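PDB 6NP3: aminoglycoside N(3)-acetyltransferase from Enterobacter cloacae, which transfers an acetyl group from acetyl-CoA to the N3 amine of 2-deoxystreptamine antibiotics such as gentamicin, and so probably confers resistance to them. Local coordinates for residues A[58-63]-A[118-123]; A[22-27]-A[166-171]; A[180-185]-A[208-213]; A[224-229]-A[260-265]. All blocks are in the same frame, centred on the assembly; numbering follows the deposited sequence.

Contact 1 (A[58-63]-A[118-123]); sequences AFVSWR and DASMAA. With LLL ((2R,3R,4R,5R)-2-((1S,2S,3R,4S,6R)-4,6-diamino-3-((2R,3R,6S)-3-amino-6-(aminomethyl)-tetrahydro-2H-pyran-2-yloxy)-2-hydr oxycyclohexyloxy)-5-methyl-4-(methylamino)-tetrahydro-2H-pyran-3,5-diol), chain B.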
# COMPACT_ATOMS: atom_id res chain seq x y z
N ALA A 58 -1.77 -4.78 -3.32
CA ALA A 58 -0.81 -3.70 -3.52
C ALA A 58 -1.49 -2.36 -3.35
O ALA A 58 -2.63 -2.19 -3.77
CB ALA A 58 -0.18 -3.78 -4.92
N PHE A 59 -0.78 -1.42 -2.74
CA PHE A 59 -1.25 -0.04 -2.64
C PHE A 59 -0.85 0.70 -3.93
O PHE A 59 0.31 1.07 -4.11
CB PHE A 59 -0.66 0.61 -1.40
CG PHE A 59 -0.88 2.09 -1.32
CD1 PHE A 59 -2.08 2.66 -1.68
CD2 PHE A 59 0.12 2.92 -0.86
CE1 PHE A 59 -2.25 4.04 -1.60
CE2 PHE A 59 -0.06 4.27 -0.79
CZ PHE A 59 -1.24 4.83 -1.14
N VAL A 60 -1.82 0.89 -4.82
CA VAL A 60 -1.51 1.41 -6.14
C VAL A 60 -1.89 2.88 -6.33
O VAL A 60 -1.31 3.57 -7.17
CB VAL A 60 -2.08 0.55 -7.28
CG1 VAL A 60 -1.65 -0.92 -7.11
CG2 VAL A 60 -3.59 0.62 -7.38
N SER A 61 -2.86 3.36 -5.56
CA SER A 61 -3.35 4.75 -5.67
C SER A 61 -3.73 5.05 -7.13
O SER A 61 -4.24 4.18 -7.85
CB SER A 61 -2.32 5.66 -5.05
OG SER A 61 -2.74 7.01 -4.99
N TRP A 62 -3.53 6.30 -7.54
CA TRP A 62 -4.04 6.81 -8.81
C TRP A 62 -3.10 7.92 -9.26
O TRP A 62 -2.87 8.88 -8.52
CB TRP A 62 -5.44 7.37 -8.60
CG TRP A 62 -6.11 7.98 -9.80
CD1 TRP A 62 -5.84 7.76 -11.12
CD2 TRP A 62 -7.19 8.89 -9.77
NE1 TRP A 62 -6.69 8.49 -11.91
CE2 TRP A 62 -7.55 9.17 -11.10
CE3 TRP A 62 -7.92 9.45 -8.74
CZ2 TRP A 62 -8.56 10.04 -11.43
CZ3 TRP A 62 -8.95 10.31 -9.07
CH2 TRP A 62 -9.26 10.59 -10.40
N ARG A 63 -2.58 7.79 -10.49
CA ARG A 63 -1.72 8.80 -11.10
C ARG A 63 -2.30 10.20 -10.99
O ARG A 63 -1.58 11.16 -10.71
CB ARG A 63 -1.51 8.44 -12.57
CG ARG A 63 -0.56 9.36 -13.32
CD ARG A 63 -0.65 9.09 -14.81
NE ARG A 63 -1.81 9.75 -15.40
CZ ARG A 63 -2.12 9.71 -16.69
NH1 ARG A 63 -1.37 9.02 -17.53
NH2 ARG A 63 -3.19 10.35 -17.13
N ASP A 118 -7.70 7.81 -3.94
CA ASP A 118 -6.36 8.15 -3.50
C ASP A 118 -5.66 6.98 -2.82
O ASP A 118 -4.45 6.83 -2.96
CB ASP A 118 -6.38 9.38 -2.58
CG ASP A 118 -5.01 9.91 -2.33
OD1 ASP A 118 -4.35 10.42 -3.28
OD2 ASP A 118 -4.54 9.79 -1.17
N ALA A 119 -6.40 6.20 -2.03
CA ALA A 119 -5.85 5.05 -1.32
C ALA A 119 -6.03 3.74 -2.08
O ALA A 119 -5.85 2.67 -1.50
CB ALA A 119 -6.50 4.95 0.05
N SER A 120 -6.24 3.79 -3.38
CA SER A 120 -6.70 2.62 -4.09
C SER A 120 -5.76 1.44 -3.96
O SER A 120 -4.54 1.56 -4.11
CB SER A 120 -6.90 2.95 -5.56
OG SER A 120 -7.51 1.88 -6.27
N MET A 121 -6.36 0.27 -3.75
CA MET A 121 -5.65 -0.99 -3.56
C MET A 121 -6.04 -1.99 -4.65
O MET A 121 -7.22 -2.11 -4.98
CB MET A 121 -6.03 -1.59 -2.21
CG MET A 121 -5.76 -0.72 -1.01
SD MET A 121 -4.05 -0.77 -0.51
CE MET A 121 -4.01 0.61 0.62
N ALA A 122 -5.06 -2.75 -5.13
CA ALA A 122 -5.27 -3.75 -6.16
C ALA A 122 -5.01 -5.11 -5.55
O ALA A 122 -4.08 -5.27 -4.78
CB ALA A 122 -4.30 -3.51 -7.31
N ALA A 123 -5.84 -6.10 -5.91
CA ALA A 123 -5.66 -7.44 -5.40
C ALA A 123 -5.85 -8.48 -6.48
O ALA A 123 -6.77 -8.39 -7.30
CB ALA A 123 -6.63 -7.76 -4.27
C11 LLL B . 5.60 9.48 1.24
O11 LLL B . 4.71 8.40 1.64
C21 LLL B . 6.90 8.83 0.77
N21 LLL B . 6.55 7.79 -0.19
C31 LLL B . 7.57 8.14 1.89
C41 LLL B . 7.89 9.17 2.97
C51 LLL B . 6.58 9.84 3.38
O51 LLL B . 5.94 10.40 2.26
C61 LLL B . 6.84 10.96 4.36
N61 LLL B . 5.56 11.57 4.71
C12 LLL B . 0.54 8.06 1.15
N12 LLL B . -0.91 8.15 1.27
C22 LLL B . 1.17 7.48 2.41
C32 LLL B . 2.66 7.36 2.17
N32 LLL B . 3.30 6.77 3.35
C42 LLL B . 3.34 8.70 1.88
C52 LLL B . 2.63 9.38 0.71
O52 LLL B . 3.14 10.69 0.59
C62 LLL B . 1.13 9.46 0.90
O62 LLL B . 0.56 9.95 -0.30
C13 LLL B . -0.33 11.07 -0.19
C23 LLL B . -1.34 10.93 -1.33
O23 LLL B . -1.95 9.66 -1.22
C33 LLL B . -0.63 10.99 -2.69
N33 LLL B . -1.63 10.97 -3.78
C43 LLL B . 0.21 12.28 -2.75
O43 LLL B . -0.70 13.36 -2.82
C53 LLL B . 1.11 12.40 -1.52
O53 LLL B . 0.38 12.32 -0.31
C83 LLL B . 1.11 12.27 -3.99
C93 LLL B . -1.33 9.89 -4.75
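Ala58 faces Ala122 as a hydrogen-bonded antiparallel pair: Ala58 N donates to Ala122 O and Ala122 N to Ala58 O, both at 2.8 Å. Phe59 and Met121 follow as the non-hydrogen-bonded pair, with their side chains on the other face of the sheet from those two alanines. Phe59 CG is anti to the backbone N (chi1 170°), and the CD1-CE1 edge of the ring follows the opposing main chain. Ser120 O lies 3.6 Å from Phe59 CD1, and Ala119 CA lies 3.7 Å from Phe59 CE1, both close to the ring plane. The modelled conformer of Met121, one of two, adds an oblique Met-aromatic contact. Outside the segments, Phe98 stacks on the same ring and Tyr141 meets it edge-to-face.

These pairs join strands 55-59 and 121-124 of the central mixed sheet, and beyond them both chains leave the strands to line the aminoglycoside pocket. At this exit Ser120 O is gripped by two successive N-H groups, those of Val60 and Ser61, each N at 2.9 Å, where the chain turns out of the strand. Val60 CG1 still reaches across to Ala122 CB. Ser61, with positive phi (53°), sends OG to Asp118 O at 2.7 Å, tilted 28° from the carbonyl plane; the gentamicin methyl C93 also lies beside this hydroxyl. The Asp118 carboxylate takes gentamicin with both oxygens, OD1 accepting from N33 at 2.8 Å and OD2 from O23 at 2.6 Å, while Ser65 OG makes a further hydrogen bond to OD1.

Contact 2 (A[22-27]-A[166-171]); sequences MVMPHV and AVTALH. With LLL ((2R,3R,4R,5R)-2-((1S,2S,3R,4S,6R)-4,6-diamino-3-((2R,3R,6S)-3-amino-6-(aminomethyl)-tetrahydro-2H-pyran-2-yloxy)-2-hydr oxycyclohexyloxy)-5-methyl-4-(methylamino)-tetrahydro-2H-pyran-3,5-diol), chain B.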
# COMPACT_ATOMS: atom_id res chain seq x y z
N MET A 22 -0.71 -14.61 1.64
CA MET A 22 -1.31 -13.30 1.37
C MET A 22 -0.16 -12.30 1.48
O MET A 22 0.34 -12.06 2.59
CB MET A 22 -2.35 -13.04 2.46
CG MET A 22 -2.86 -11.60 2.57
SD MET A 22 -4.03 -11.07 1.35
CE MET A 22 -2.95 -10.37 0.11
N VAL A 23 0.28 -11.73 0.36
CA VAL A 23 1.50 -10.92 0.31
C VAL A 23 1.20 -9.52 -0.22
O VAL A 23 0.53 -9.36 -1.25
CB VAL A 23 2.58 -11.60 -0.55
CG1 VAL A 23 3.79 -10.71 -0.76
CG2 VAL A 23 2.96 -12.92 0.06
N MET A 24 1.75 -8.50 0.46
CA MET A 24 1.69 -7.11 0.02
C MET A 24 3.11 -6.68 -0.31
O MET A 24 3.94 -6.52 0.61
CB MET A 24 1.11 -6.22 1.11
CG MET A 24 1.01 -4.77 0.71
SD MET A 24 -0.01 -3.85 1.85
CE MET A 24 -0.17 -2.34 0.94
N PRO A 25 3.43 -6.47 -1.58
CA PRO A 25 4.80 -6.10 -1.94
C PRO A 25 5.01 -4.59 -1.98
O PRO A 25 4.13 -3.80 -2.33
CB PRO A 25 4.95 -6.70 -3.35
CG PRO A 25 3.57 -6.52 -3.93
CD PRO A 25 2.60 -6.76 -2.77
N HIS A 26 6.25 -4.23 -1.68
CA HIS A 26 6.77 -2.87 -1.84
C HIS A 26 8.09 -3.06 -2.55
O HIS A 26 8.98 -3.71 -2.02
CB HIS A 26 6.99 -2.15 -0.50
CG HIS A 26 5.73 -1.90 0.26
ND1 HIS A 26 4.78 -1.01 -0.17
CD2 HIS A 26 5.25 -2.46 1.40
CE1 HIS A 26 3.77 -1.02 0.68
NE2 HIS A 26 4.03 -1.89 1.64
N VAL A 27 8.23 -2.50 -3.74
CA VAL A 27 9.34 -2.88 -4.63
C VAL A 27 10.10 -1.65 -5.13
O VAL A 27 9.49 -0.69 -5.62
CB VAL A 27 8.82 -3.68 -5.84
CG1 VAL A 27 9.97 -4.11 -6.76
CG2 VAL A 27 7.98 -4.85 -5.39
N ALA A 166 8.31 2.59 3.55
CA ALA A 166 7.43 2.08 2.51
C ALA A 166 6.24 1.29 3.04
O ALA A 166 5.36 0.96 2.25
CB ALA A 166 8.23 1.18 1.57
N VAL A 167 6.14 1.07 4.34
CA VAL A 167 5.23 0.07 4.91
C VAL A 167 3.84 0.65 5.13
O VAL A 167 3.47 1.10 6.23
CB VAL A 167 5.83 -0.49 6.21
CG1 VAL A 167 4.95 -1.59 6.74
CG2 VAL A 167 7.27 -0.94 6.04
N THR A 168 3.04 0.63 4.07
CA THR A 168 1.72 1.25 4.10
C THR A 168 0.87 0.70 5.23
O THR A 168 0.05 1.43 5.80
CB THR A 168 1.01 0.98 2.77
OG1 THR A 168 1.90 1.25 1.69
CG2 THR A 168 -0.25 1.76 2.64
N ALA A 169 1.01 -0.58 5.54
CA ALA A 169 0.15 -1.14 6.56
C ALA A 169 0.28 -0.44 7.90
O ALA A 169 -0.66 -0.47 8.70
CB ALA A 169 0.38 -2.63 6.74
N LEU A 170 1.44 0.17 8.18
CA LEU A 170 1.59 0.89 9.44
C LEU A 170 0.70 2.12 9.55
O LEU A 170 0.51 2.62 10.66
CB LEU A 170 3.06 1.23 9.70
CG LEU A 170 3.87 0.09 10.32
CD1 LEU A 170 5.34 0.39 10.27
CD2 LEU A 170 3.40 -0.14 11.74
N HIS A 171 0.16 2.63 8.44
CA HIS A 171 -0.89 3.64 8.58
C HIS A 171 -2.10 3.12 9.35
O HIS A 171 -2.84 3.95 9.91
CB HIS A 171 -1.26 4.26 7.23
CG HIS A 171 -0.12 4.99 6.58
ND1 HIS A 171 0.50 6.06 7.17
CD2 HIS A 171 0.49 4.82 5.38
CE1 HIS A 171 1.45 6.51 6.37
NE2 HIS A 171 1.46 5.78 5.28
C11 LLL B . 5.60 9.48 1.24
O11 LLL B . 4.71 8.40 1.64
C21 LLL B . 6.90 8.83 0.77
N21 LLL B . 6.55 7.79 -0.19
C31 LLL B . 7.57 8.14 1.89
C41 LLL B . 7.89 9.17 2.97
C51 LLL B . 6.58 9.84 3.38
O51 LLL B . 5.94 10.40 2.26
C61 LLL B . 6.84 10.96 4.36
N61 LLL B . 5.56 11.57 4.71
C12 LLL B . 0.54 8.06 1.15
N12 LLL B . -0.91 8.15 1.27
C22 LLL B . 1.17 7.48 2.41
C32 LLL B . 2.66 7.36 2.17
N32 LLL B . 3.30 6.77 3.35
C42 LLL B . 3.34 8.70 1.88
C52 LLL B . 2.63 9.38 0.71
O52 LLL B . 3.14 10.69 0.59
C62 LLL B . 1.13 9.46 0.90
O62 LLL B . 0.56 9.95 -0.30
C13 LLL B . -0.33 11.07 -0.19
C23 LLL B . -1.34 10.93 -1.33
O23 LLL B . -1.95 9.66 -1.22
C33 LLL B . -0.63 10.99 -2.69
N33 LLL B . -1.63 10.97 -3.78
C43 LLL B . 0.21 12.28 -2.75
O43 LLL B . -0.70 13.36 -2.82
C53 LLL B . 1.11 12.40 -1.52
O53 LLL B . 0.38 12.32 -0.31
C83 LLL B . 1.11 12.27 -3.99
C93 LLL B . -1.33 9.89 -4.75
O HOH W 1 2.31 -2.53 3.86
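His26, near the end of strand 22-27, has its CA 6.6 Å from the CA of Ala166, where the second chain enters an inverse gamma turn centred on Val167 and then a type I turn from Val167 to Leu170. The His26 imidazole carries most of the contact. CG anti to the carbonyl carbon (chi1 -65°) directs the ring to the 166-168 turn. In the modelled conformer of Ala166, one of two, the carbonyl O sits over the centre of the ring face, 3.0 Å from His26 CE1. From there it approaches both ring nitrogens at angles too poor for hydrogen bonding. Thr168 OG1 comes instead to the rim, near the ring plane and 3.1 Å from His26 CE1. A water in the same plane lies 2.9 Å from His26 NE2 and accepts from Ala169 N, bridging the strand to the turn.

Strand 22-27 lies inside the central sheet, and this turn leads into helix 170-176, which places the contact beside both substrate sites: His26 and Thr168 bind acetyl-CoA in other structures of the protein, and His171 binds gentamicin here. Two residues earlier on the strand, the extended Met24 chain crosses Thr168 at about a right angle, its CE 4.0 Å from Thr168 CB. In helix 170-176, His171 NE2 accepts from gentamicin N32, the deoxystreptamine N3 amine, at 2.8 Å and in the ring plane. His171 ND1 is hydrogen-bonded to Glu174 OE2, an arrangement consistent with His171 and Glu174 belonging to the catalytic triad described for this enzyme.

Contact 3 (A[180-185]-A[208-213]); sequences EGKRRV and NGILDE. With LLL ((2R,3R,4R,5R)-2-((1S,2S,3R,4S,6R)-4,6-diamino-3-((2R,3R,6S)-3-amino-6-(aminomethyl)-tetrahydro-2H-pyran-2-yloxy)-2-hydr oxycyclohexyloxy)-5-methyl-4-(methylamino)-tetrahydro-2H-pyran-3,5-diol), chain B.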
# COMPACT_ATOMS: atom_id res chain seq x y z
N GLU A 180 -2.91 11.52 21.68
CA GLU A 180 -3.41 12.87 21.53
C GLU A 180 -2.72 13.58 20.38
O GLU A 180 -1.58 13.29 20.03
CB GLU A 180 -3.19 13.67 22.83
CG GLU A 180 -1.73 13.91 23.19
CD GLU A 180 -1.53 14.66 24.51
OE1 GLU A 180 -2.52 14.96 25.20
OE2 GLU A 180 -0.37 14.96 24.85
N GLY A 181 -3.42 14.55 19.81
CA GLY A 181 -2.86 15.41 18.79
C GLY A 181 -2.83 14.85 17.39
O GLY A 181 -2.06 15.36 16.58
N LYS A 182 -3.60 13.82 17.09
CA LYS A 182 -3.52 13.21 15.76
C LYS A 182 -3.99 14.18 14.69
O LYS A 182 -5.05 14.82 14.80
CB LYS A 182 -4.33 11.92 15.72
CG LYS A 182 -3.76 10.87 16.66
CD LYS A 182 -4.76 9.76 16.95
CE LYS A 182 -4.98 8.86 15.76
NZ LYS A 182 -5.70 7.64 16.12
N ARG A 183 -3.20 14.29 13.64
CA ARG A 183 -3.50 15.14 12.51
C ARG A 183 -4.49 14.49 11.56
O ARG A 183 -4.41 13.28 11.27
CB ARG A 183 -2.22 15.43 11.73
CG ARG A 183 -1.24 16.28 12.49
CD ARG A 183 0.11 16.29 11.83
NE ARG A 183 0.09 16.74 10.44
CZ ARG A 183 0.42 17.96 10.04
NH1 ARG A 183 0.77 18.88 10.94
NH2 ARG A 183 0.39 18.28 8.76
N ARG A 184 -5.41 15.30 11.06
CA ARG A 184 -6.37 14.93 10.04
C ARG A 184 -6.24 15.86 8.85
O ARG A 184 -5.68 16.96 8.93
CB ARG A 184 -7.80 14.90 10.60
CG ARG A 184 -7.95 13.84 11.67
CD ARG A 184 -9.33 13.77 12.23
NE ARG A 184 -10.35 13.39 11.26
CZ ARG A 184 -10.59 12.14 10.88
NH1 ARG A 184 -9.84 11.15 11.35
NH2 ARG A 184 -11.54 11.88 10.00
N VAL A 185 -6.71 15.37 7.71
CA VAL A 185 -6.71 16.12 6.46
C VAL A 185 -8.11 16.06 5.88
O VAL A 185 -8.86 15.11 6.12
CB VAL A 185 -5.70 15.58 5.42
CG1 VAL A 185 -4.29 15.86 5.84
CG2 VAL A 185 -5.90 14.09 5.16
N ASN A 208 0.61 11.67 5.76
CA ASN A 208 1.92 12.28 5.65
C ASN A 208 2.46 12.76 6.99
O ASN A 208 3.25 13.71 7.05
CB ASN A 208 1.91 13.40 4.62
CG ASN A 208 1.84 12.88 3.23
OD1 ASN A 208 2.65 12.04 2.84
ND2 ASN A 208 0.87 13.32 2.49
N GLY A 209 2.05 12.11 8.07
CA GLY A 209 2.53 12.42 9.41
C GLY A 209 1.38 12.48 10.39
O GLY A 209 0.59 13.43 10.36
N ILE A 210 1.31 11.52 11.31
CA ILE A 210 0.16 11.43 12.20
C ILE A 210 0.22 12.48 13.30
O ILE A 210 -0.82 12.83 13.86
CB ILE A 210 0.01 10.00 12.75
CG1 ILE A 210 -1.35 9.80 13.44
CG2 ILE A 210 1.17 9.62 13.67
CD1 ILE A 210 -2.54 9.97 12.56
N LEU A 211 1.42 12.91 13.69
CA LEU A 211 1.59 14.02 14.61
C LEU A 211 2.50 15.04 13.94
O LEU A 211 3.24 14.72 13.00
CB LEU A 211 2.26 13.59 15.91
CG LEU A 211 1.58 12.52 16.76
CD1 LEU A 211 2.42 12.29 18.03
CD2 LEU A 211 0.17 12.89 17.11
N ASP A 212 2.45 16.28 14.46
CA ASP A 212 3.27 17.35 13.89
C ASP A 212 4.73 16.94 13.77
O ASP A 212 5.38 17.24 12.76
CB ASP A 212 3.16 18.62 14.76
CG ASP A 212 1.77 19.24 14.73
OD1 ASP A 212 0.98 18.92 13.82
OD2 ASP A 212 1.48 20.06 15.63
N GLU A 213 5.27 16.26 14.78
CA GLU A 213 6.68 15.93 14.77
C GLU A 213 7.03 14.88 13.73
O GLU A 213 8.21 14.66 13.47
CB GLU A 213 7.13 15.45 16.15
CG GLU A 213 6.44 14.18 16.63
CD GLU A 213 6.61 13.99 18.11
OE1 GLU A 213 7.57 13.32 18.53
OE2 GLU A 213 5.79 14.54 18.87
C11 LLL B . 5.60 9.48 1.24
O11 LLL B . 4.71 8.40 1.64
C21 LLL B . 6.90 8.83 0.77
N21 LLL B . 6.55 7.79 -0.19
C31 LLL B . 7.57 8.14 1.89
C41 LLL B . 7.89 9.17 2.97
C51 LLL B . 6.58 9.84 3.38
O51 LLL B . 5.94 10.40 2.26
C61 LLL B . 6.84 10.96 4.36
N61 LLL B . 5.56 11.57 4.71
C12 LLL B . 0.54 8.06 1.15
N12 LLL B . -0.91 8.15 1.27
C22 LLL B . 1.17 7.48 2.41
C32 LLL B . 2.66 7.36 2.17
N32 LLL B . 3.30 6.77 3.35
C42 LLL B . 3.34 8.70 1.88
C52 LLL B . 2.63 9.38 0.71
O52 LLL B . 3.14 10.69 0.59
C62 LLL B . 1.13 9.46 0.90
O62 LLL B . 0.56 9.95 -0.30
C13 LLL B . -0.33 11.07 -0.19
C23 LLL B . -1.34 10.93 -1.33
O23 LLL B . -1.95 9.66 -1.22
C33 LLL B . -0.63 10.99 -2.69
N33 LLL B . -1.63 10.97 -3.78
C43 LLL B . 0.21 12.28 -2.75
O43 LLL B . -0.70 13.36 -2.82
C53 LLL B . 1.11 12.40 -1.52
O53 LLL B . 0.38 12.32 -0.31
C83 LLL B . 1.11 12.27 -3.99
C93 LLL B . -1.33 9.89 -4.75
O HOH W 2 0.40 16.73 16.44
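Arg183 N donates to Ile210 O at 2.8 Å and 171°, joining the loops that enter and leave the two-stranded antiparallel hairpin of strands 184-193 and 196-205. The Arg183 side chain then folds over the 209-212 backbone. CD packs 3.3 Å from Gly209 O, and the bend at chi3 (57°) then turns NE out of the line of the chain. NH1 forms a salt bridge to Asp212 OD1 at 2.9 Å. The oxygen lies in the guanidinium plane, but it is approached on its anti side and the two planes stand 80° apart, so the bridge has one oxygen rather than the paired, coplanar form. Asp206 takes Arg183 NE in a second salt bridge.

Lys182 lies alongside Ile210, pointing the same way, with Lys182 CB 4.1 Å from Ile210 CD1; its NZ ends on the carbonyls of Ala175 and Ala177. Leu211 CD2 tucks against the carbonyl oxygens of Glu180 and Gly181, and a water links Gly181 O to Asp212 N. At the pocket end Asn208 uses both branches of its amide: OD1 accepts from gentamicin O52 at 2.7 Å, and ND2 donates almost straight to the ring oxygen O53 at 3.0 Å.

Contact 4 (A[224-229]-A[260-265]); sequences ERIARD and EWLEAR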
# COMPACT_ATOMS: atom_id res chain seq x y z
N GLU A 224 8.22 5.25 9.14
CA GLU A 224 9.65 4.98 9.03
C GLU A 224 10.28 4.74 10.39
O GLU A 224 11.11 3.83 10.54
CB GLU A 224 10.34 6.13 8.30
CG GLU A 224 11.84 5.92 8.18
CD GLU A 224 12.54 6.93 7.30
OE1 GLU A 224 11.87 7.71 6.58
OE2 GLU A 224 13.79 6.93 7.33
N ARG A 225 9.94 5.56 11.37
CA ARG A 225 10.56 5.39 12.68
C ARG A 225 10.15 4.07 13.31
O ARG A 225 10.97 3.40 13.93
CB ARG A 225 10.20 6.58 13.57
CG ARG A 225 10.74 7.92 13.04
CD ARG A 225 11.23 8.88 14.17
NE ARG A 225 12.10 8.15 15.08
CZ ARG A 225 11.94 8.08 16.40
NH1 ARG A 225 10.96 8.74 17.00
NH2 ARG A 225 12.78 7.35 17.11
N ILE A 226 8.87 3.71 13.19
CA ILE A 226 8.40 2.44 13.74
C ILE A 226 9.10 1.28 13.05
O ILE A 226 9.59 0.36 13.71
CB ILE A 226 6.88 2.32 13.60
CG1 ILE A 226 6.15 3.35 14.46
CG2 ILE A 226 6.43 0.91 13.93
CD1 ILE A 226 4.72 3.49 14.07
N ALA A 227 9.14 1.30 11.72
CA ALA A 227 9.68 0.17 10.98
C ALA A 227 11.17 -0.00 11.24
O ALA A 227 11.66 -1.13 11.38
CB ALA A 227 9.40 0.36 9.49
N ARG A 228 11.92 1.09 11.31
CA ARG A 228 13.35 0.97 11.62
C ARG A 228 13.55 0.33 12.99
O ARG A 228 14.41 -0.55 13.15
CB ARG A 228 14.02 2.35 11.63
CG ARG A 228 14.41 2.91 10.30
CD ARG A 228 15.20 4.23 10.44
NE ARG A 228 15.20 4.94 9.16
CZ ARG A 228 15.90 4.55 8.10
NH1 ARG A 228 16.66 3.47 8.16
NH2 ARG A 228 15.85 5.25 6.97
N ASP A 229 12.82 0.80 14.00
CA ASP A 229 12.90 0.19 15.33
C ASP A 229 12.56 -1.29 15.26
O ASP A 229 13.32 -2.14 15.72
CB ASP A 229 11.98 0.93 16.30
CG ASP A 229 12.74 1.75 17.33
OD1 ASP A 229 13.98 1.67 17.40
OD2 ASP A 229 12.09 2.49 18.10
N GLU A 260 1.69 -0.16 19.83
CA GLU A 260 2.37 -0.06 21.11
C GLU A 260 3.42 1.05 21.10
O GLU A 260 3.58 1.78 22.09
CB GLU A 260 3.00 -1.41 21.47
CG GLU A 260 2.00 -2.51 21.69
CD GLU A 260 2.63 -3.87 21.90
OE1 GLU A 260 3.85 -3.96 22.16
OE2 GLU A 260 1.89 -4.88 21.80
N TRP A 261 4.16 1.18 20.00
CA TRP A 261 5.24 2.15 19.90
C TRP A 261 4.69 3.56 20.03
O TRP A 261 5.22 4.38 20.80
CB TRP A 261 5.94 1.95 18.55
CG TRP A 261 7.20 2.69 18.29
CD1 TRP A 261 8.46 2.18 18.39
CD2 TRP A 261 7.34 4.03 17.81
NE1 TRP A 261 9.38 3.13 18.02
CE2 TRP A 261 8.72 4.27 17.67
CE3 TRP A 261 6.43 5.06 17.50
CZ2 TRP A 261 9.22 5.49 17.21
CZ3 TRP A 261 6.93 6.26 17.05
CH2 TRP A 261 8.31 6.47 16.92
N LEU A 262 3.63 3.87 19.28
CA LEU A 262 3.00 5.17 19.35
C LEU A 262 2.41 5.43 20.73
O LEU A 262 2.57 6.52 21.29
CB LEU A 262 1.91 5.29 18.29
CG LEU A 262 2.44 5.39 16.86
CD1 LEU A 262 1.32 5.09 15.87
CD2 LEU A 262 3.09 6.74 16.57
N GLU A 263 1.70 4.45 21.30
CA GLU A 263 1.02 4.67 22.58
C GLU A 263 2.00 4.79 23.75
O GLU A 263 1.70 5.47 24.74
CB GLU A 263 -0.01 3.57 22.83
CG GLU A 263 -1.18 3.73 21.86
CD GLU A 263 -2.26 2.65 21.88
OE1 GLU A 263 -2.17 1.68 22.65
OE2 GLU A 263 -3.21 2.77 21.07
N ALA A 264 3.18 4.19 23.62
CA ALA A 264 4.21 4.34 24.64
C ALA A 264 4.83 5.73 24.60
O ALA A 264 5.34 6.21 25.63
CB ALA A 264 5.30 3.28 24.47
N ARG A 265 4.80 6.40 23.46
CA ARG A 265 5.51 7.66 23.29
C ARG A 265 4.63 8.89 23.39
O ARG A 265 5.15 9.99 23.60
CB ARG A 265 6.23 7.71 21.94
CG ARG A 265 7.43 6.86 21.92
CD ARG A 265 7.97 6.59 20.54
NE ARG A 265 9.20 5.81 20.66
CZ ARG A 265 9.26 4.54 21.07
NH1 ARG A 265 10.44 3.93 21.16
NH2 ARG A 265 8.17 3.88 21.41
O HOH W 3 12.74 4.47 19.59
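Trp261 CG stands anti to its backbone N (chi1 -172°), reaching toward helix 222-233, where Ile226 CG1 is anti to the carbonyl carbon and lies over one face of the indole. Ile226 CG1 is 3.5 Å from Trp261 CE3 and 3.9 Å from the centroid of the six-membered ring, 27° off its normal, a CH-pi contact over the face. The opposite indole face is covered by Arg265, four residues further along. Its extended chain brings the guanidinium over the pyrrole side, with Trp261 NE1 over the guanidinium centre, and Arg265 NH2 is fixed by a 3.1 Å bond to Trp261 O.

The indole N-H points along the ring plane to the anti lone pair of Asp229 OD2, at 2.8 Å and 170°; Asp229 has two conformers, and this bond is that of the modelled one. In the same conformer, Asp229 OD2 and Arg265 NH1 are 3.8 Å apart, a long charge pairing without a directed N-H, and a water bridges them. Along the far rim of the indole, Trp261 CH2 meets Arg225 NH1 at 3.5 Å, the ring's edge coming against the guanidinium face.

The segment axes approach to 10.9 Å with their directions 112° apart, so segments 224-229 and 260-265 cross steeply. Ile226 CD1 also touches Leu262, and the Ile226 side chain further packs on Phe257 of helix 251-265 and Leu170 of helix 170-176.

In the fold
Contacts 1 and 2 share the central mixed sheet, in which strands 55-59 and 22-27 are neighbours. Their centres are 12 Å apart, and they meet directly through Phe59, which touches Thr168 and Met24. Along the chain, contact 1 falls between the two segments of contact 2; contact 3 and then contact 4 open after contact 2 has closed. Contact 2 passes to contact 4 through Leu170, packed on Ile226 and Ala227. Contact 3 lies about 22 Å from contact 1 between centres, yet both bind gentamicin, as does contact 2. The antibiotic is thus held by loops at the ends of strands 55-59 and 121-124, His171 of helix 170-176 and the loop after the hairpin, with contact 4 away from it.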